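Local coordinates for protein bifunctional enzyme IspD/IspF (Campylobacter jejuni, PDB 1W55) that makes 4-diphosphocytidyl-2-C-methyl-D-erythritol from CTP and methylerythritol phosphate, and cyclises its 2-phosphate to methylerythritol 2,4-cyclodiphosphate with release of CMP, in isoprenoid precursor biosynthesis, at residues S244-L258 with F277-Y290. Sequence-based numbering, arbitrary orientation.
Sequences SDGDVLAHSLTDAIL and FKNANSMELLKQAY
Ser282, in the first turn of helix 282-290, is gripped by Asp245 and His251 of the neighbouring segment. Its hydroxyl donates to the carboxylate, Ser282 OG to Asp245 OD1 at 2.7 Å on the syn side. It also accepts from the imidazole, tilted out of the ring plane; this bond, His251 NE2 to Ser282 OG at 2.5 Å, is bent and so short that its exact length is doubtful. The other carboxylate oxygen takes the backbone amide, Ser282 N to Asp245 OD2 at 3.2 Å, a nearly straight bond (163°) arriving from above the carboxylate plane. Asp245 thus holds both N-H and O-H of one residue; with CG set between its backbone N and carbonyl carbon (chi1 54°), the carboxylate faces the start of the helix. His251 also hydrogen-bonds through ND1 to His219; by similarity His251, His219 and Asp217 bind the divalent metal of the synthase site, consistent with a second-shell role for Ser282. Asp247 caps helix 248-258, its OD1 taking Ala250 N and Ala230 N and its OD2 Gly231 N, while Asn281 caps the partner helix through Met283 N. Further along, Thr254 OG1 donates to Ala250 O at 2.7 Å, and a water gives one proton to that hydroxyl and the other to Ser282 O, bridging the helices. Beyond it the contact turns apolar: Leu286 CD1 meets Ile257 CD1 at 3.6 Å, its CD2 packs on Leu253 CD2, and the Ala289 methyl lies against Thr254 CG2 and Leu258 CD2. The two helical segments run almost parallel, 9° apart with axes 9.1 Å from each other. Helix 248-260 rests on strands 210-224 and 354-365, and Met283, Leu286 and Tyr290 of helix 282-295 touch helix 318-329.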
ATOM      1  N   SER A 244      28.631  35.750  32.813  1.00 40.07           N
ATOM      2  CA  SER A 244      29.737  34.883  32.408  1.00 39.93           C
ATOM      3  C   SER A 244      30.731  35.654  31.530  1.00 39.31           C
ATOM      4  O   SER A 244      31.317  36.649  31.964  1.00 39.36           O
ATOM      5  CB  SER A 244      29.215  33.637  31.682  1.00 40.51           C
ATOM      6  OG  SER A 244      28.084  33.092  32.343  1.00 44.84           O
ATOM      7  N   ASP A 245      30.885  35.202  30.290  1.00 38.14           N
ATOM      8  CA  ASP A 245      31.779  35.826  29.332  1.00 37.53           C
ATOM      9  C   ASP A 245      31.062  36.890  28.496  1.00 38.33           C
ATOM     10  O   ASP A 245      31.615  37.367  27.503  1.00 39.67           O
ATOM     11  CB  ASP A 245      32.391  34.745  28.435  1.00 37.75           C
ATOM     12  CG  ASP A 245      31.329  33.851  27.764  1.00 40.98           C
ATOM     13  OD1 ASP A 245      30.116  34.162  27.865  1.00 39.49           O
ATOM     14  OD2 ASP A 245      31.615  32.822  27.105  1.00 41.58           O
ATOM     15  N   GLY A 246      29.831  37.243  28.887  1.00 37.87           N
ATOM     16  CA  GLY A 246      29.069  38.321  28.261  1.00 37.58           C
ATOM     17  C   GLY A 246      28.400  38.039  26.907  1.00 38.14           C
ATOM     18  O   GLY A 246      27.889  38.952  26.256  1.00 38.77           O
ATOM     19  N   ASP A 247      28.396  36.785  26.478  1.00 36.13           N
ATOM     20  CA  ASP A 247      27.859  36.404  25.170  1.00 35.87           C
ATOM     21  C   ASP A 247      26.324  36.498  25.134  1.00 33.97           C
ATOM     22  O   ASP A 247      25.646  35.497  25.360  1.00 34.65           O
ATOM     23  CB  ASP A 247      28.336  34.977  24.869  1.00 34.42           C
ATOM     24  CG  ASP A 247      28.284  34.615  23.397  1.00 37.70           C
ATOM     25  OD1 ASP A 247      27.368  35.059  22.650  1.00 37.92           O
ATOM     26  OD2 ASP A 247      29.117  33.823  22.909  1.00 37.90           O
ATOM     27  N   VAL A 248      25.782  37.696  24.866  1.00 34.60           N
ATOM     28  CA  VAL A 248      24.323  37.892  24.803  1.00 32.72           C
ATOM     29  C   VAL A 248      23.701  37.022  23.741  1.00 31.95           C
ATOM     30  O   VAL A 248      22.572  36.574  23.895  1.00 34.05           O
ATOM     31  CB  VAL A 248      23.834  39.280  24.311  1.00 34.96           C
ATOM     32  CG1 VAL A 248      22.842  39.923  25.291  1.00 34.00           C
ATOM     33  CG2 VAL A 248      24.915  40.183  23.764  1.00 30.48           C
ATOM     34  N   LEU A 249      24.409  36.844  22.634  1.00 30.52           N
ATOM     35  CA  LEU A 249      23.913  35.991  21.564  1.00 32.24           C
ATOM     36  C   LEU A 249      23.656  34.564  22.080  1.00 31.62           C
ATOM     37  O   LEU A 249      22.543  34.048  21.968  1.00 32.19           O
ATOM     38  CB  LEU A 249      24.849  36.015  20.346  1.00 29.79           C
ATOM     39  CG  LEU A 249      24.289  35.311  19.103  1.00 35.94           C
ATOM     40  CD1 LEU A 249      24.944  35.840  17.817  1.00 32.01           C
ATOM     41  CD2 LEU A 249      24.432  33.790  19.202  1.00 32.81           C
ATOM     42  N   ALA A 250      24.683  33.937  22.645  1.00 31.84           N
ATOM     43  CA  ALA A 250      24.559  32.572  23.145  1.00 31.37           C
ATOM     44  C   ALA A 250      23.420  32.479  24.165  1.00 31.31           C
ATOM     45  O   ALA A 250      22.678  31.504  24.188  1.00 32.97           O
ATOM     46  CB  ALA A 250      25.888  32.099  23.762  1.00 31.35           C
ATOM     47  N   HIS A 251      23.271  33.515  24.983  1.00 30.44           N
ATOM     48  CA  HIS A 251      22.257  33.535  26.024  1.00 31.42           C
ATOM     49  C   HIS A 251      20.854  33.636  25.437  1.00 31.45           C
ATOM     50  O   HIS A 251      19.943  32.945  25.899  1.00 30.58           O
ATOM     51  CB  HIS A 251      22.538  34.670  27.018  1.00 31.28           C
ATOM     52  CG  HIS A 251      23.857  34.528  27.712  1.00 34.46           C
ATOM     53  ND1 HIS A 251      24.538  35.598  28.252  1.00 37.48           N
ATOM     54  CD2 HIS A 251      24.634  33.439  27.924  1.00 31.70           C
ATOM     55  CE1 HIS A 251      25.675  35.174  28.775  1.00 34.17           C
ATOM     56  NE2 HIS A 251      25.753  33.867  28.595  1.00 37.64           N
ATOM     57  N   SER A 252      20.698  34.470  24.406  1.00 30.26           N
ATOM     58  CA  SER A 252      19.408  34.616  23.738  1.00 31.05           C
ATOM     59  C   SER A 252      19.036  33.311  23.052  1.00 30.49           C
ATOM     60  O   SER A 252      17.896  32.859  23.135  1.00 31.20           O
ATOM     61  CB  SER A 252      19.453  35.757  22.718  1.00 31.71           C
ATOM     62  OG  SER A 252      18.258  35.803  21.957  1.00 34.13           O
ATOM     63  N   LEU A 253      20.009  32.702  22.385  1.00 29.31           N
ATOM     64  CA  LEU A 253      19.774  31.464  21.668  1.00 30.15           C
ATOM     65  C   LEU A 253      19.402  30.303  22.617  1.00 31.15           C
ATOM     66  O   LEU A 253      18.506  29.513  22.325  1.00 32.67           O
ATOM     67  CB  LEU A 253      20.991  31.111  20.825  1.00 28.00           C
ATOM     68  CG  LEU A 253      20.907  29.817  20.038  1.00 29.66           C
ATOM     69  CD1 LEU A 253      19.627  29.767  19.154  1.00 23.28           C
ATOM     70  CD2 LEU A 253      22.191  29.651  19.220  1.00 25.89           C
ATOM     71  N   THR A 254      20.093  30.214  23.747  1.00 30.22           N
ATOM     72  CA  THR A 254      19.750  29.252  24.791  1.00 28.49           C
ATOM     73  C   THR A 254      18.274  29.386  25.195  1.00 29.01           C
ATOM     74  O   THR A 254      17.563  28.394  25.296  1.00 29.24           O
ATOM     75  CB  THR A 254      20.660  29.487  26.004  1.00 30.66           C
ATOM     76  OG1 THR A 254      22.052  29.314  25.618  1.00 27.11           O
ATOM     77  CG2 THR A 254      20.396  28.437  27.069  1.00 28.29           C
ATOM     78  N   ASP A 255      17.817  30.616  25.419  1.00 29.89           N
ATOM     79  CA  ASP A 255      16.415  30.855  25.753  1.00 30.36           C
ATOM     80  C   ASP A 255      15.457  30.337  24.665  1.00 28.45           C
ATOM     81  O   ASP A 255      14.441  29.741  24.981  1.00 30.63           O
ATOM     82  CB  ASP A 255      16.178  32.338  26.019  1.00 30.75           C
ATOM     83  CG  ASP A 255      16.149  32.671  27.506  1.00 36.52           C
ATOM     84  OD1 ASP A 255      16.482  31.783  28.317  1.00 35.82           O
ATOM     85  OD2 ASP A 255      15.812  33.795  27.955  1.00 36.16           O
ATOM     86  N   ALA A 256      15.794  30.540  23.395  1.00 27.45           N
ATOM     87  CA  ALA A 256      14.919  30.111  22.303  1.00 27.02           C
ATOM     88  C   ALA A 256      14.784  28.598  22.249  1.00 26.66           C
ATOM     89  O   ALA A 256      13.684  28.073  22.075  1.00 26.35           O
ATOM     90  CB  ALA A 256      15.389  30.675  20.950  1.00 25.45           C
ATOM     91  N   ILE A 257      15.905  27.903  22.421  1.00 27.14           N
ATOM     92  CA  ILE A 257      15.951  26.439  22.390  1.00 27.07           C
ATOM     93  C   ILE A 257      15.205  25.806  23.564  1.00 27.98           C
ATOM     94  O   ILE A 257      14.440  24.857  23.384  1.00 28.51           O
ATOM     95  CB  ILE A 257      17.435  25.953  22.341  1.00 29.05           C
ATOM     96  CG1 ILE A 257      18.047  26.285  20.971  1.00 29.87           C
ATOM     97  CG2 ILE A 257      17.513  24.439  22.590  1.00 30.50           C
ATOM     98  CD1 ILE A 257      19.573  26.218  20.905  1.00 27.94           C
ATOM     99  N   LEU A 258      15.415  26.337  24.766  1.00 28.22           N
ATOM    100  CA  LEU A 258      14.679  25.879  25.936  1.00 30.09           C
ATOM    101  C   LEU A 258      13.195  26.200  25.803  1.00 29.81           C
ATOM    102  O   LEU A 258      12.341  25.393  26.198  1.00 30.38           O
ATOM    103  CB  LEU A 258      15.220  26.533  27.208  1.00 31.33           C
ATOM    104  CG  LEU A 258      16.647  26.177  27.630  1.00 35.70           C
ATOM    105  CD1 LEU A 258      17.108  27.139  28.720  1.00 35.22           C
ATOM    106  CD2 LEU A 258      16.775  24.717  28.088  1.00 34.63           C
ATOM    107  N   PHE A 277      28.239  31.484  37.813  1.00 60.33           N
ATOM    108  CA  PHE A 277      28.655  31.166  36.448  1.00 57.47           C
ATOM    109  C   PHE A 277      29.657  32.157  35.839  1.00 56.70           C
ATOM    110  O   PHE A 277      29.949  32.091  34.640  1.00 56.76           O
ATOM    111  CB  PHE A 277      27.427  30.947  35.549  1.00 56.14           C
ATOM    112  CG  PHE A 277      26.632  29.726  35.920  1.00 52.81           C
ATOM    113  CD1 PHE A 277      25.534  29.824  36.763  1.00 48.67           C
ATOM    114  CD2 PHE A 277      27.002  28.472  35.448  1.00 50.93           C
ATOM    115  CE1 PHE A 277      24.819  28.690  37.130  1.00 49.76           C
ATOM    116  CE2 PHE A 277      26.281  27.336  35.797  1.00 48.59           C
ATOM    117  CZ  PHE A 277      25.195  27.441  36.641  1.00 48.34           C
ATOM    118  N   LYS A 278      30.206  33.036  36.680  1.00 55.48           N
ATOM    119  CA  LYS A 278      31.198  34.047  36.278  1.00 55.01           C
ATOM    120  C   LYS A 278      32.281  33.521  35.318  1.00 53.50           C
ATOM    121  O   LYS A 278      32.705  34.228  34.393  1.00 51.86           O
ATOM    122  CB  LYS A 278      31.850  34.678  37.523  1.00 56.09           C
ATOM    123  CG  LYS A 278      32.898  35.769  37.241  1.00 59.05           C
ATOM    124  CD  LYS A 278      33.649  36.167  38.516  1.00 68.40           C
ATOM    125  CE  LYS A 278      35.138  36.417  38.251  1.00 70.85           C
ATOM    126  NZ  LYS A 278      35.386  37.770  37.667  1.00 73.20           N
ATOM    127  N   ASN A 279      32.721  32.287  35.534  1.00 51.64           N
ATOM    128  CA  ASN A 279      33.774  31.723  34.698  1.00 52.58           C
ATOM    129  C   ASN A 279      33.303  30.775  33.586  1.00 51.64           C
ATOM    130  O   ASN A 279      34.128  30.195  32.875  1.00 52.51           O
ATOM    131  CB  ASN A 279      34.876  31.100  35.566  1.00 53.75           C
ATOM    132  CG  ASN A 279      35.566  32.131  36.456  1.00 54.61           C
ATOM    133  OD1 ASN A 279      35.689  31.937  37.666  1.00 57.64           O
ATOM    134  ND2 ASN A 279      35.999  33.243  35.857  1.00 53.48           N
ATOM    135  N   ALA A 280      31.986  30.659  33.416  1.00 49.41           N
ATOM    136  CA  ALA A 280      31.408  29.752  32.424  1.00 47.91           C
ATOM    137  C   ALA A 280      31.716  30.142  30.967  1.00 45.92           C
ATOM    138  O   ALA A 280      31.840  31.318  30.625  1.00 45.37           O
ATOM    139  CB  ALA A 280      29.901  29.621  32.637  1.00 47.91           C
ATOM    140  N   ASN A 281      31.876  29.126  30.130  1.00 44.08           N
ATOM    141  CA  ASN A 281      31.855  29.288  28.687  1.00 42.47           C
ATOM    142  C   ASN A 281      30.394  29.176  28.230  1.00 41.07           C
ATOM    143  O   ASN A 281      29.815  28.087  28.283  1.00 41.58           O
ATOM    144  CB  ASN A 281      32.729  28.206  28.047  1.00 42.21           C
ATOM    145  CG  ASN A 281      32.791  28.306  26.530  1.00 45.25           C
ATOM    146  OD1 ASN A 281      31.892  28.845  25.884  1.00 44.13           O
ATOM    147  ND2 ASN A 281      33.856  27.763  25.953  1.00 45.66           N
ATOM    148  N   SER A 282      29.805  30.303  27.814  1.00 39.25           N
ATOM    149  CA  SER A 282      28.384  30.385  27.382  1.00 37.30           C
ATOM    150  C   SER A 282      27.972  29.429  26.264  1.00 35.51           C
ATOM    151  O   SER A 282      26.831  28.991  26.212  1.00 36.50           O
ATOM    152  CB  SER A 282      28.057  31.804  26.939  1.00 37.17           C
ATOM    153  OG  SER A 282      27.884  32.647  28.061  1.00 37.69           O
ATOM    154  N   MET A 283      28.908  29.119  25.375  1.00 33.78           N
ATOM    155  CA  MET A 283      28.681  28.172  24.295  1.00 34.62           C
ATOM    156  C   MET A 283      28.572  26.740  24.839  1.00 35.59           C
ATOM    157  O   MET A 283      27.854  25.910  24.271  1.00 33.72           O
ATOM    158  CB  MET A 283      29.801  28.267  23.245  1.00 32.50           C
ATOM    159  CG  MET A 283      29.767  29.552  22.412  1.00 34.56           C
ATOM    160  SD  MET A 283      28.155  29.838  21.593  1.00 35.01           S
ATOM    161  CE  MET A 283      28.312  28.825  20.092  1.00 28.38           C
ATOM    162  N   GLU A 284      29.283  26.463  25.933  1.00 36.25           N
ATOM    163  CA  GLU A 284      29.167  25.176  26.622  1.00 38.09           C
ATOM    164  C   GLU A 284      27.830  25.093  27.345  1.00 36.64           C
ATOM    165  O   GLU A 284      27.195  24.035  27.353  1.00 36.53           O
ATOM    166  CB  GLU A 284      30.346  24.957  27.593  1.00 39.19           C
ATOM    167  CG  GLU A 284      30.294  23.665  28.417  1.00 46.75           C
ATOM    168  CD  GLU A 284      30.335  22.381  27.581  1.00 54.14           C
ATOM    169  OE1 GLU A 284      30.989  22.352  26.508  1.00 59.78           O
ATOM    170  OE2 GLU A 284      29.707  21.386  28.007  1.00 52.84           O
ATOM    171  N   LEU A 285      27.401  26.219  27.924  1.00 36.37           N
ATOM    172  CA  LEU A 285      26.090  26.321  28.562  1.00 36.84           C
ATOM    173  C   LEU A 285      24.986  26.098  27.536  1.00 36.49           C
ATOM    174  O   LEU A 285      24.021  25.389  27.810  1.00 36.36           O
ATOM    175  CB  LEU A 285      25.907  27.688  29.232  1.00 37.47           C
ATOM    176  CG  LEU A 285      26.831  28.084  30.391  1.00 40.39           C
ATOM    177  CD1 LEU A 285      26.397  29.420  30.978  1.00 39.55           C
ATOM    178  CD2 LEU A 285      26.874  27.019  31.478  1.00 40.30           C
ATOM    179  N   LEU A 286      25.146  26.714  26.359  1.00 36.65           N
ATOM    180  CA  LEU A 286      24.268  26.496  25.211  1.00 35.40           C
ATOM    181  C   LEU A 286      24.197  25.022  24.821  1.00 35.84           C
ATOM    182  O   LEU A 286      23.106  24.471  24.650  1.00 34.68           O
ATOM    183  CB  LEU A 286      24.739  27.329  24.002  1.00 34.08           C
ATOM    184  CG  LEU A 286      24.091  27.030  22.640  1.00 36.24           C
ATOM    185  CD1 LEU A 286      22.555  27.255  22.672  1.00 31.32           C
ATOM    186  CD2 LEU A 286      24.738  27.840  21.508  1.00 35.80           C
ATOM    187  N   LYS A 287      25.362  24.392  24.667  1.00 36.66           N
ATOM    188  CA  LYS A 287      25.431  22.979  24.298  1.00 37.61           C
ATOM    189  C   LYS A 287      24.691  22.087  25.310  1.00 37.32           C
ATOM    190  O   LYS A 287      23.966  21.166  24.930  1.00 38.01           O
ATOM    191  CB  LYS A 287      26.883  22.531  24.165  1.00 38.40           C
ATOM    192  CG  LYS A 287      27.051  21.044  23.871  1.00 43.24           C
ATOM    193  CD  LYS A 287      28.475  20.568  24.131  1.00 54.76           C
ATOM    194  CE  LYS A 287      29.404  20.852  22.942  1.00 60.54           C
ATOM    195  NZ  LYS A 287      29.262  19.861  21.826  1.00 60.99           N
ATOM    196  N   GLN A 288      24.870  22.376  26.591  1.00 36.98           N
ATOM    197  CA  GLN A 288      24.236  21.595  27.650  1.00 38.26           C
ATOM    198  C   GLN A 288      22.723  21.792  27.691  1.00 37.00           C
ATOM    199  O   GLN A 288      21.984  20.863  28.020  1.00 37.04           O
ATOM    200  CB  GLN A 288      24.858  21.929  29.010  1.00 37.65           C
ATOM    201  CG  GLN A 288      26.226  21.294  29.230  1.00 44.54           C
ATOM    202  CD  GLN A 288      26.821  21.649  30.582  1.00 51.22           C
ATOM    203  OE1 GLN A 288      26.140  21.577  31.605  1.00 57.50           O
ATOM    204  NE2 GLN A 288      28.084  22.045  30.587  1.00 53.56           N
ATOM    205  N   ALA A 289      22.267  23.005  27.374  1.00 35.83           N
ATOM    206  CA  ALA A 289      20.834  23.279  27.284  1.00 34.28           C
ATOM    207  C   ALA A 289      20.190  22.475  26.131  1.00 33.49           C
ATOM    208  O   ALA A 289      19.115  21.906  26.289  1.00 34.40           O
ATOM    209  CB  ALA A 289      20.593  24.764  27.101  1.00 33.41           C
ATOM    210  N   TYR A 290      20.856  22.440  24.978  1.00 33.60           N
ATOM    211  CA  TYR A 290      20.406  21.623  23.854  1.00 34.55           C
ATOM    212  C   TYR A 290      20.413  20.122  24.184  1.00 36.17           C
ATOM    213  O   TYR A 290      19.522  19.386  23.740  1.00 37.38           O
ATOM    214  CB  TYR A 290      21.231  21.908  22.594  1.00 33.56           C
ATOM    215  CG  TYR A 290      20.681  21.242  21.346  1.00 33.88           C
ATOM    216  CD1 TYR A 290      19.302  21.226  21.085  1.00 28.84           C
ATOM    217  CD2 TYR A 290      21.533  20.613  20.437  1.00 31.20           C
ATOM    218  CE1 TYR A 290      18.792  20.595  19.958  1.00 28.71           C
ATOM    219  CE2 TYR A 290      21.032  19.991  19.290  1.00 30.37           C
ATOM    220  CZ  TYR A 290      19.660  19.988  19.062  1.00 32.24           C
ATOM    221  OH  TYR A 290      19.151  19.376  17.943  1.00 31.61           O
TER
HETATM  222  O   HOH W   1      24.447  30.302  26.875  1.00 39.29           O